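Local atomic coordinates of galactose-1-phosphate uridylyltransferase (Pyrobaculum aerophilum str. IM2, PDB entry 6K5Z), a protein that probably transfers a uridylyl group between UDP-glucose and galactose 1-phosphate, and binds zinc and iron ions. Residues 124-129 with 139-144; 129-134 with 244-249; 188-193 with 204-209. All coordinates share one frame; numbering follows the deposited sequence.

Contact 1: residues 124-129 with 139-144; sequences FFRNKG and PHSQIY. With PO4 (phosphate ion), chain J.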
loop_
_atom_site.group_PDB
_atom_site.type_symbol
_atom_site.label_atom_id
_atom_site.label_comp_id
_atom_site.label_asym_id
_atom_site.label_seq_id
_atom_site.Cartn_x
_atom_site.Cartn_y
_atom_site.Cartn_z
ATOM N N PHE B 124 -14.816 -5.327 -7.304
ATOM C CA PHE B 124 -14.732 -4.419 -8.416
ATOM C C PHE B 124 -13.761 -3.262 -8.136
ATOM O O PHE B 124 -13.916 -2.514 -7.137
ATOM C CB PHE B 124 -16.100 -3.820 -8.720
ATOM C CG PHE B 124 -16.101 -2.811 -9.861
ATOM C CD1 PHE B 124 -15.932 -3.225 -11.183
ATOM C CD2 PHE B 124 -16.306 -1.446 -9.610
ATOM C CE1 PHE B 124 -15.973 -2.296 -12.233
ATOM C CE2 PHE B 124 -16.336 -0.518 -10.645
ATOM C CZ PHE B 124 -16.168 -0.940 -11.961
ATOM N N PHE B 125 -12.787 -3.091 -9.044
ATOM C CA PHE B 125 -11.912 -1.936 -8.992
ATOM C C PHE B 125 -11.446 -1.494 -10.346
ATOM O O PHE B 125 -11.615 -2.203 -11.358
ATOM C CB PHE B 125 -10.739 -2.230 -8.117
ATOM C CG PHE B 125 -9.855 -3.322 -8.633
ATOM C CD1 PHE B 125 -10.113 -4.652 -8.307
ATOM C CD2 PHE B 125 -8.744 -3.025 -9.384
ATOM C CE1 PHE B 125 -9.270 -5.665 -8.736
ATOM C CE2 PHE B 125 -7.906 -4.020 -9.836
ATOM C CZ PHE B 125 -8.163 -5.347 -9.521
ATOM N N ARG B 126 -10.868 -0.310 -10.340
ATOM C CA ARG B 126 -10.337 0.324 -11.540
ATOM C C ARG B 126 -9.044 1.067 -11.214
ATOM O O ARG B 126 -9.024 1.855 -10.308
ATOM C CB ARG B 126 -11.372 1.310 -12.092
ATOM C CG ARG B 126 -10.963 2.051 -13.345
ATOM C CD ARG B 126 -12.072 2.995 -13.842
ATOM N NE ARG B 126 -12.128 2.938 -15.300
ATOM C CZ ARG B 126 -11.349 3.612 -16.134
ATOM N NH1 ARG B 126 -10.457 4.507 -15.692
ATOM N NH2 ARG B 126 -11.486 3.438 -17.431
ATOM N N ASN B 127 -7.993 0.771 -11.978
ATOM C CA ASN B 127 -6.750 1.529 -12.037
ATOM C C ASN B 127 -6.698 2.438 -13.278
ATOM O O ASN B 127 -7.026 2.010 -14.396
ATOM C CB ASN B 127 -5.576 0.533 -12.157
ATOM C CG ASN B 127 -5.464 -0.382 -10.957
ATOM O OD1 ASN B 127 -5.647 0.058 -9.831
ATOM N ND2 ASN B 127 -5.227 -1.658 -11.189
ATOM N N LYS B 128 -6.211 3.654 -13.100
ATOM C CA LYS B 128 -6.163 4.614 -14.168
ATOM C C LYS B 128 -4.879 5.431 -14.134
ATOM O O LYS B 128 -4.477 5.972 -13.074
ATOM C CB LYS B 128 -7.384 5.517 -14.070
ATOM C CG LYS B 128 -7.665 6.307 -15.342
ATOM C CD LYS B 128 -6.883 7.616 -15.362
ATOM C CE LYS B 128 -7.319 8.537 -16.485
ATOM N NZ LYS B 128 -6.758 9.911 -16.277
ATOM N N GLY B 129 -4.244 5.539 -15.308
ATOM C CA GLY B 129 -3.019 6.348 -15.471
ATOM C C GLY B 129 -1.781 5.514 -15.774
ATOM O O GLY B 129 -1.474 4.545 -15.064
ATOM N N PRO B 139 -10.043 2.123 -21.998
ATOM C CA PRO B 139 -10.727 2.138 -20.724
ATOM C C PRO B 139 -11.285 0.796 -20.293
ATOM O O PRO B 139 -12.041 0.110 -21.031
ATOM C CB PRO B 139 -11.836 3.141 -20.944
ATOM C CG PRO B 139 -11.212 4.113 -21.872
ATOM C CD PRO B 139 -10.561 3.194 -22.866
ATOM N N HIS B 140 -10.894 0.405 -19.090
ATOM C CA HIS B 140 -11.375 -0.814 -18.561
ATOM C C HIS B 140 -11.285 -0.805 -17.067
ATOM O O HIS B 140 -10.553 -0.017 -16.497
ATOM C CB HIS B 140 -10.574 -1.960 -19.152
ATOM C CG HIS B 140 -9.151 -1.951 -18.715
ATOM N ND1 HIS B 140 -8.295 -0.919 -19.010
ATOM C CD2 HIS B 140 -8.461 -2.810 -17.932
ATOM C CE1 HIS B 140 -7.127 -1.158 -18.436
ATOM N NE2 HIS B 140 -7.209 -2.290 -17.766
ATOM N N SER B 141 -12.053 -1.708 -16.463
ATOM C CA SER B 141 -12.121 -1.912 -15.039
ATOM C C SER B 141 -11.920 -3.412 -14.791
ATOM O O SER B 141 -11.814 -4.202 -15.759
ATOM C CB SER B 141 -13.497 -1.448 -14.540
ATOM O OG SER B 141 -13.510 -0.058 -14.343
ATOM N N GLN B 142 -11.868 -3.801 -13.513
ATOM C CA GLN B 142 -11.636 -5.212 -13.144
ATOM C C GLN B 142 -12.564 -5.686 -12.059
ATOM O O GLN B 142 -13.023 -4.917 -11.205
ATOM C CB GLN B 142 -10.202 -5.448 -12.691
ATOM C CG GLN B 142 -9.154 -5.239 -13.786
ATOM C CD GLN B 142 -7.756 -5.707 -13.355
ATOM O OE1 GLN B 142 -7.545 -6.872 -13.031
ATOM N NE2 GLN B 142 -6.813 -4.797 -13.331
ATOM N N ILE B 143 -12.868 -6.973 -12.157
ATOM C CA ILE B 143 -13.644 -7.712 -11.189
ATOM C C ILE B 143 -12.762 -8.872 -10.801
ATOM O O ILE B 143 -12.243 -9.550 -11.680
ATOM C CB ILE B 143 -14.956 -8.243 -11.834
ATOM C CG1 ILE B 143 -15.905 -7.070 -12.085
ATOM C CG2 ILE B 143 -15.655 -9.288 -10.950
ATOM C CD1 ILE B 143 -17.002 -7.366 -13.093
ATOM N N TYR B 144 -12.573 -9.089 -9.501
ATOM C CA TYR B 144 -12.117 -10.400 -8.989
ATOM C C TYR B 144 -13.291 -11.012 -8.209
ATOM O O TYR B 144 -13.818 -10.386 -7.299
ATOM C CB TYR B 144 -10.914 -10.329 -8.008
ATOM C CG TYR B 144 -9.566 -9.871 -8.509
ATOM C CD1 TYR B 144 -9.189 -10.043 -9.830
ATOM C CD2 TYR B 144 -8.628 -9.300 -7.624
ATOM C CE1 TYR B 144 -7.946 -9.646 -10.270
ATOM C CE2 TYR B 144 -7.371 -8.881 -8.070
ATOM C CZ TYR B 144 -7.046 -9.050 -9.400
ATOM O OH TYR B 144 -5.845 -8.686 -9.930
HETATM P P PO4 J . -3.349 -2.744 -16.794
HETATM O O1 PO4 J . -2.666 -1.768 -17.742
HETATM O O2 PO4 J . -2.723 -4.129 -17.014
HETATM O O3 PO4 J . -4.815 -2.814 -17.105
HETATM O O4 PO4 J . -3.259 -2.277 -15.342
HETATM O O HOH W 1 -7.950 1.351 -16.752
HETATM O O HOH W 2 -8.763 -1.281 -14.248
#
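Phe125 and Gln142 form an antiparallel hydrogen-bonded pair: Phe125 N donates to Gln142 O at 2.8 Å, and Gln142 N returns a bond to Phe125 O at 2.7 Å. Their side chains share a face of the sheet with Tyr144. With CG between the backbone N and the carbonyl carbon (chi1 64°), the Phe125 ring tips toward the neighbouring strand. Gln142 CB lies over one face of it, 4.0 Å from the ring centroid, while its CE1 edge meets the face of Tyr144 in a T-shaped stack, planes at 73°. Tyr144 belongs to the UDP-binding site known for this protein, empty of UDP here; Phe125 suits the place because its flat ring can offer an edge to Tyr144 and a face to Gln142 CB. On the other face of the sheet, Phe124 rests its CE1 3.5 Å from Ser141 CB and turns its edge to Ile143 CG1.

Ser141 OG lies 3.4 Å from Arg126 CB; Glu82 joins the two residues, taking a salt bridge from Arg126 NH2 and a hydrogen bond from Ser141 OG. His140, the predicted uridylylated nucleophile, hydrogen-bonds through NE2 to a phosphate oxygen, O3, at 2.5 Å, while its ND1 bonds to His138 O. The bound phosphate, itself probably from the crystallisation liquor, suggests where a substrate phosphate could sit: the imidazole, steadied through ND1, presents NE2 to the anion.

Contact 2: residues 129-134 with 244-249; sequences GKEIGV and PMPYIM
Ile132 carries the apolar part of this contact, reaching Pro246 mainly with CG2 and Ile248 with the end of the longer branch. Its CG2 lies 3.9 Å from Pro246 CB. Because CG1 sits between the backbone N and the carbonyl carbon (chi1 61°), the longer branch reaches across to strand 247-252, and its terminal methyl CD1 comes 3.5 Å from Ile248 CD1, methyl against methyl. The same CD1 also touches Tyr247 O. A beta-branched residue suits the place, since its two arms span partners two positions apart in the chain.

Close approach of backbone governs Gly129, whose CA is 4.3 Å from that of Pro246. A side chain here would point straight at the proline, its CB only 2.6 Å from Pro246 CB, and a positive phi of 113° would press it against the preceding carbonyl as well. Glycine avoids both collisions.

Polar interactions shape the loop rather than bridge the two segments, between which there is no hydrogen bond. Gly129 O is gripped twice, by Ile132 N at 3.1 Å and by Val134 N at 3.2 Å, which approach from opposite faces of its plane. Together with the bond from Gly133 N to Lys130 O, they hold a tight turn that presents Ile132 to the strand. Glu131 only brushes Pro246 CD; its OE1 bonds to Tyr273 OH.

Pro246, a compact apolar ring touching both Ile132 and Tyr273, leads into strand 247-252, a neighbour of strand 121-128. The whole is a short 3-10 turn in a hairpin loop, folded back on the start of an adjacent strand, where the two HIT-clan family regions of the uridylyltransferase share one antiparallel sheet.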
loop_
_atom_site.group_PDB
_atom_site.type_symbol
_atom_site.label_atom_id
_atom_site.label_comp_id
_atom_site.label_asym_id
_atom_site.label_seq_id
_atom_site.Cartn_x
_atom_site.Cartn_y
_atom_site.Cartn_z
ATOM N N GLY B 129 -4.244 5.539 -15.308
ATOM C CA GLY B 129 -3.019 6.348 -15.471
ATOM C C GLY B 129 -1.781 5.514 -15.774
ATOM O O GLY B 129 -1.474 4.545 -15.064
ATOM N N LYS B 130 -1.087 5.866 -16.853
ATOM C CA LYS B 130 0.221 5.281 -17.179
ATOM C C LYS B 130 1.152 5.331 -15.970
ATOM O O LYS B 130 1.867 4.388 -15.679
ATOM C CB LYS B 130 0.881 6.073 -18.310
ATOM C CG LYS B 130 0.474 5.695 -19.721
ATOM C CD LYS B 130 1.208 6.580 -20.728
ATOM C CE LYS B 130 1.158 6.032 -22.158
ATOM N NZ LYS B 130 -0.167 6.228 -22.817
ATOM N N GLU B 131 1.115 6.454 -15.266
ATOM C CA GLU B 131 2.011 6.718 -14.148
ATOM C C GLU B 131 1.844 5.822 -12.956
ATOM O O GLU B 131 2.717 5.813 -12.086
ATOM C CB GLU B 131 1.847 8.149 -13.679
ATOM C CG GLU B 131 2.378 9.163 -14.661
ATOM C CD GLU B 131 2.052 10.548 -14.205
ATOM O OE1 GLU B 131 0.978 11.022 -14.615
ATOM O OE2 GLU B 131 2.835 11.130 -13.406
ATOM N N ILE B 132 0.735 5.091 -12.887
ATOM C CA ILE B 132 0.596 4.061 -11.863
ATOM C C ILE B 132 0.545 2.661 -12.458
ATOM O O ILE B 132 0.004 1.755 -11.871
ATOM C CB ILE B 132 -0.568 4.345 -10.897
ATOM C CG1 ILE B 132 -1.904 4.405 -11.631
ATOM C CG2 ILE B 132 -0.312 5.640 -10.130
ATOM C CD1 ILE B 132 -3.042 4.114 -10.710
ATOM N N GLY B 133 1.174 2.492 -13.615
ATOM C CA GLY B 133 1.336 1.178 -14.251
ATOM C C GLY B 133 0.201 0.626 -15.094
ATOM O O GLY B 133 0.142 -0.567 -15.313
ATOM N N VAL B 134 -0.704 1.482 -15.550
ATOM C CA VAL B 134 -1.742 1.066 -16.492
ATOM C C VAL B 134 -1.153 1.212 -17.922
ATOM O O VAL B 134 -1.159 2.270 -18.509
ATOM C CB VAL B 134 -3.062 1.874 -16.295
ATOM C CG1 VAL B 134 -4.171 1.340 -17.174
ATOM C CG2 VAL B 134 -3.543 1.766 -14.862
ATOM N N PRO B 244 -4.729 15.498 -16.324
ATOM C CA PRO B 244 -5.464 14.334 -15.813
ATOM C C PRO B 244 -4.671 13.490 -14.782
ATOM O O PRO B 244 -3.527 13.099 -15.016
ATOM C CB PRO B 244 -5.778 13.518 -17.088
ATOM C CG PRO B 244 -5.768 14.503 -18.211
ATOM C CD PRO B 244 -4.823 15.616 -17.799
ATOM N N MET B 245 -5.315 13.227 -13.656
ATOM C CA MET B 245 -4.701 12.593 -12.513
ATOM C C MET B 245 -4.817 11.069 -12.568
ATOM O O MET B 245 -5.896 10.559 -12.819
ATOM C CB MET B 245 -5.406 13.086 -11.249
ATOM C CG MET B 245 -4.792 12.610 -9.955
ATOM S SD MET B 245 -5.618 13.222 -8.481
ATOM C CE MET B 245 -5.593 14.996 -8.804
ATOM N N PRO B 246 -3.719 10.341 -12.304
ATOM C CA PRO B 246 -3.872 8.906 -12.107
ATOM C C PRO B 246 -4.718 8.595 -10.841
ATOM O O PRO B 246 -4.674 9.355 -9.889
ATOM C CB PRO B 246 -2.427 8.420 -11.963
ATOM C CG PRO B 246 -1.688 9.581 -11.487
ATOM C CD PRO B 246 -2.325 10.777 -12.118
ATOM N N TYR B 247 -5.508 7.528 -10.867
ATOM C CA TYR B 247 -6.337 7.267 -9.667
ATOM C C TYR B 247 -6.633 5.775 -9.533
ATOM O O TYR B 247 -6.465 5.017 -10.501
ATOM C CB TYR B 247 -7.632 8.078 -9.718
ATOM C CG TYR B 247 -8.621 7.585 -10.741
ATOM C CD1 TYR B 247 -9.397 6.465 -10.499
ATOM C CD2 TYR B 247 -8.769 8.229 -11.957
ATOM C CE1 TYR B 247 -10.301 6.000 -11.438
ATOM C CE2 TYR B 247 -9.670 7.778 -12.907
ATOM C CZ TYR B 247 -10.438 6.660 -12.645
ATOM O OH TYR B 247 -11.325 6.208 -13.575
ATOM N N ILE B 248 -7.026 5.387 -8.321
ATOM C CA ILE B 248 -7.418 3.987 -8.012
ATOM C C ILE B 248 -8.862 4.048 -7.518
ATOM O O ILE B 248 -9.157 4.931 -6.702
ATOM C CB ILE B 248 -6.485 3.389 -6.943
ATOM C CG1 ILE B 248 -5.112 3.036 -7.517
ATOM C CG2 ILE B 248 -7.145 2.199 -6.266
ATOM C CD1 ILE B 248 -5.169 2.143 -8.733
ATOM N N MET B 249 -9.735 3.197 -8.052
ATOM C CA MET B 249 -11.140 3.181 -7.576
ATOM C C MET B 249 -11.485 1.760 -7.125
ATOM O O MET B 249 -11.208 0.817 -7.883
ATOM C CB MET B 249 -12.117 3.624 -8.670
ATOM C CG MET B 249 -13.565 3.325 -8.331
ATOM S SD MET B 249 -14.763 4.346 -9.223
ATOM C CE MET B 249 -15.112 3.287 -10.624
#

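Contact 3: residues 188-193 with 204-209; sequences RNWKAF and VHIYPK
Trp190 lies across Pro208, its partner in an antiparallel non-hydrogen-bonded pair, and its indole can be followed outward from the backbone. CB starts 3.8 Å from Tyr207 O. With CG anti to the carbonyl carbon (chi1 -62°), the ring system turns over the opposite strand: CD2 meets Pro208 CA, and CE3 sits 3.3 Å from Pro208 N and touches Ile206 CG2. Farther out, CZ3 reaches Pro208 CD at 3.4 Å and CH2 lies 3.8 Å from Pro208 CB. Pro208 CB stands over the six-membered ring of Trp190, 12° off the ring normal, in a CH-pi contact. At the five-membered ring, NE1 donates to Glu222 O of helix 220-240. An alanine here is likely to leave Pro208 without its aromatic cover and Glu222 O without this donor, opening a gap between sheet and helix. Ala192 shares this face, and its small CB leaves room for Ile206 CG1 at 3.6 Å.

The backbones run antiparallel, with paired bonds joining Lys191 to Tyr207 and Phe193 to His205; proline costs no bond between these strands at its non-hydrogen-bonded site. On the face that bears Lys191, Phe193, His205 and Tyr207, the Phe193 and Tyr207 rings meet rim to rim, planes at 15°, while Tyr207 OH bonds to His172. The side chain of His205 comes within about 5 Å of the iron ion, next to the iron ligand Glu268, with NE2 bonded to Glu203. One face of the hairpin is thus largely apolar and packs on helix 220-240, while the other mixes aromatic rings with His205 and borders the iron site.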
loop_
_atom_site.group_PDB
_atom_site.type_symbol
_atom_site.label_atom_id
_atom_site.label_comp_id
_atom_site.label_asym_id
_atom_site.label_seq_id
_atom_site.Cartn_x
_atom_site.Cartn_y
_atom_site.Cartn_z
ATOM N N ARG B 188 -30.013 12.813 -5.853
ATOM C CA ARG B 188 -31.119 12.075 -5.191
ATOM C C ARG B 188 -30.706 10.849 -4.372
ATOM O O ARG B 188 -31.351 10.547 -3.368
ATOM C CB ARG B 188 -32.150 11.572 -6.215
ATOM C CG ARG B 188 -32.874 12.634 -7.041
ATOM C CD ARG B 188 -33.138 12.104 -8.446
ATOM N NE ARG B 188 -34.138 11.037 -8.451
ATOM C CZ ARG B 188 -34.314 10.140 -9.423
ATOM N NH1 ARG B 188 -33.533 10.109 -10.502
ATOM N NH2 ARG B 188 -35.282 9.245 -9.308
ATOM N N ASN B 189 -29.669 10.127 -4.814
ATOM C CA ASN B 189 -29.278 8.867 -4.158
ATOM C C ASN B 189 -27.833 8.649 -3.701
ATOM O O ASN B 189 -27.554 7.585 -3.141
ATOM C CB ASN B 189 -29.656 7.717 -5.069
ATOM C CG ASN B 189 -31.120 7.455 -5.051
ATOM O OD1 ASN B 189 -31.654 7.063 -3.999
ATOM N ND2 ASN B 189 -31.801 7.674 -6.202
ATOM N N TRP B 190 -26.928 9.604 -3.932
ATOM C CA TRP B 190 -25.496 9.418 -3.663
ATOM C C TRP B 190 -24.888 10.654 -3.077
ATOM O O TRP B 190 -25.202 11.770 -3.481
ATOM C CB TRP B 190 -24.709 9.050 -4.942
ATOM C CG TRP B 190 -25.188 7.767 -5.479
ATOM C CD1 TRP B 190 -26.248 7.587 -6.300
ATOM C CD2 TRP B 190 -24.691 6.467 -5.167
ATOM N NE1 TRP B 190 -26.448 6.253 -6.528
ATOM C CE2 TRP B 190 -25.506 5.541 -5.837
ATOM C CE3 TRP B 190 -23.600 5.997 -4.423
ATOM C CZ2 TRP B 190 -25.269 4.170 -5.802
ATOM C CZ3 TRP B 190 -23.382 4.611 -4.342
ATOM C CH2 TRP B 190 -24.202 3.720 -5.046
ATOM N N LYS B 191 -23.968 10.418 -2.146
ATOM C CA LYS B 191 -23.126 11.444 -1.591
ATOM C C LYS B 191 -21.616 11.086 -1.804
ATOM O O LYS B 191 -21.191 9.941 -1.586
ATOM C CB LYS B 191 -23.498 11.640 -0.123
ATOM C CG LYS B 191 -23.265 13.057 0.338
ATOM C CD LYS B 191 -23.628 13.284 1.802
ATOM C CE LYS B 191 -25.016 13.883 1.994
ATOM N NZ LYS B 191 -25.166 14.416 3.370
ATOM N N ALA B 192 -20.863 12.091 -2.266
ATOM C CA ALA B 192 -19.456 12.026 -2.563
ATOM C C ALA B 192 -18.726 13.128 -1.784
ATOM O O ALA B 192 -18.958 14.326 -2.010
ATOM C CB ALA B 192 -19.220 12.214 -4.046
ATOM N N PHE B 193 -17.816 12.718 -0.893
ATOM C CA PHE B 193 -17.096 13.658 0.006
ATOM C C PHE B 193 -15.671 13.165 0.277
ATOM O O PHE B 193 -15.373 11.980 0.128
ATOM C CB PHE B 193 -17.826 13.798 1.350
ATOM C CG PHE B 193 -17.984 12.497 2.073
ATOM C CD1 PHE B 193 -18.976 11.611 1.710
ATOM C CD2 PHE B 193 -17.138 12.152 3.105
ATOM C CE1 PHE B 193 -19.149 10.412 2.378
ATOM C CE2 PHE B 193 -17.282 10.957 3.767
ATOM C CZ PHE B 193 -18.285 10.080 3.405
ATOM N N VAL B 204 -11.809 10.591 -2.344
ATOM C CA VAL B 204 -13.240 10.772 -2.292
ATOM C C VAL B 204 -13.918 9.438 -2.103
ATOM O O VAL B 204 -13.657 8.469 -2.819
ATOM C CB VAL B 204 -13.774 11.402 -3.574
ATOM C CG1 VAL B 204 -15.296 11.552 -3.504
ATOM C CG2 VAL B 204 -13.115 12.754 -3.811
ATOM N N HIS B 205 -14.799 9.377 -1.124
ATOM C CA HIS B 205 -15.643 8.217 -0.969
ATOM C C HIS B 205 -17.064 8.560 -1.489
ATOM O O HIS B 205 -17.565 9.674 -1.257
ATOM C CB HIS B 205 -15.654 7.820 0.501
ATOM C CG HIS B 205 -14.357 7.251 0.984
ATOM N ND1 HIS B 205 -14.263 6.521 2.146
ATOM C CD2 HIS B 205 -13.109 7.276 0.457
ATOM C CE1 HIS B 205 -13.013 6.133 2.320
ATOM N NE2 HIS B 205 -12.295 6.575 1.309
ATOM N N ILE B 206 -17.690 7.619 -2.199
ATOM C CA ILE B 206 -19.044 7.816 -2.772
ATOM C C ILE B 206 -20.017 6.814 -2.136
ATOM O O ILE B 206 -19.914 5.601 -2.330
ATOM C CB ILE B 206 -19.038 7.712 -4.322
ATOM C CG1 ILE B 206 -18.218 8.856 -4.913
ATOM C CG2 ILE B 206 -20.448 7.789 -4.896
ATOM C CD1 ILE B 206 -17.886 8.687 -6.376
ATOM N N TYR B 207 -20.954 7.333 -1.347
ATOM C CA TYR B 207 -21.912 6.492 -0.612
ATOM C C TYR B 207 -23.333 6.720 -1.155
ATOM O O TYR B 207 -23.645 7.809 -1.556
ATOM C CB TYR B 207 -21.880 6.845 0.863
ATOM C CG TYR B 207 -20.803 6.163 1.713
ATOM C CD1 TYR B 207 -21.042 4.919 2.324
ATOM C CD2 TYR B 207 -19.594 6.807 1.993
ATOM C CE1 TYR B 207 -20.097 4.331 3.140
ATOM C CE2 TYR B 207 -18.644 6.228 2.814
ATOM C CZ TYR B 207 -18.894 4.985 3.366
ATOM O OH TYR B 207 -17.938 4.388 4.162
ATOM N N PRO B 208 -24.166 5.672 -1.208
ATOM C CA PRO B 208 -25.575 5.870 -1.406
ATOM C C PRO B 208 -26.274 6.399 -0.117
ATOM O O PRO B 208 -26.085 5.812 0.962
ATOM C CB PRO B 208 -26.070 4.469 -1.764
ATOM C CG PRO B 208 -25.104 3.512 -1.151
ATOM C CD PRO B 208 -23.829 4.256 -0.946
ATOM N N LYS B 209 -27.023 7.509 -0.243
ATOM C CA LYS B 209 -27.879 8.090 0.834
ATOM C C LYS B 209 -28.767 7.080 1.593
ATOM O O LYS B 209 -28.885 7.142 2.804
ATOM C CB LYS B 209 -28.717 9.237 0.284
ATOM C CG LYS B 209 -27.920 10.512 0.081
ATOM C CD LYS B 209 -28.716 11.530 -0.707
ATOM C CE LYS B 209 -27.970 12.843 -0.709
ATOM N NZ LYS B 209 -28.644 13.795 -1.633
#

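From the N terminus, strand 121-128 turns back through an eleven-residue loop to strand 140-146, and contact 1 closes that hairpin. Contact 2 starts inside the loop, sharing Gly129 with contact 1, and is completed after 109 intervening residues, at 244-249; the two therefore cross along the chain. Within the span that contact 2 closes, contact 3 zips up a separate hairpin, 188-193 with 204-209, and is nested. All three reach the same antiparallel sheet, in which strands 121-128 and 247-252 are neighbours. Contact 1 belongs to the N-terminal family region and contact 3 to the C-terminal one, their centres about 20 Å apart; contact 2 ties the two regions together.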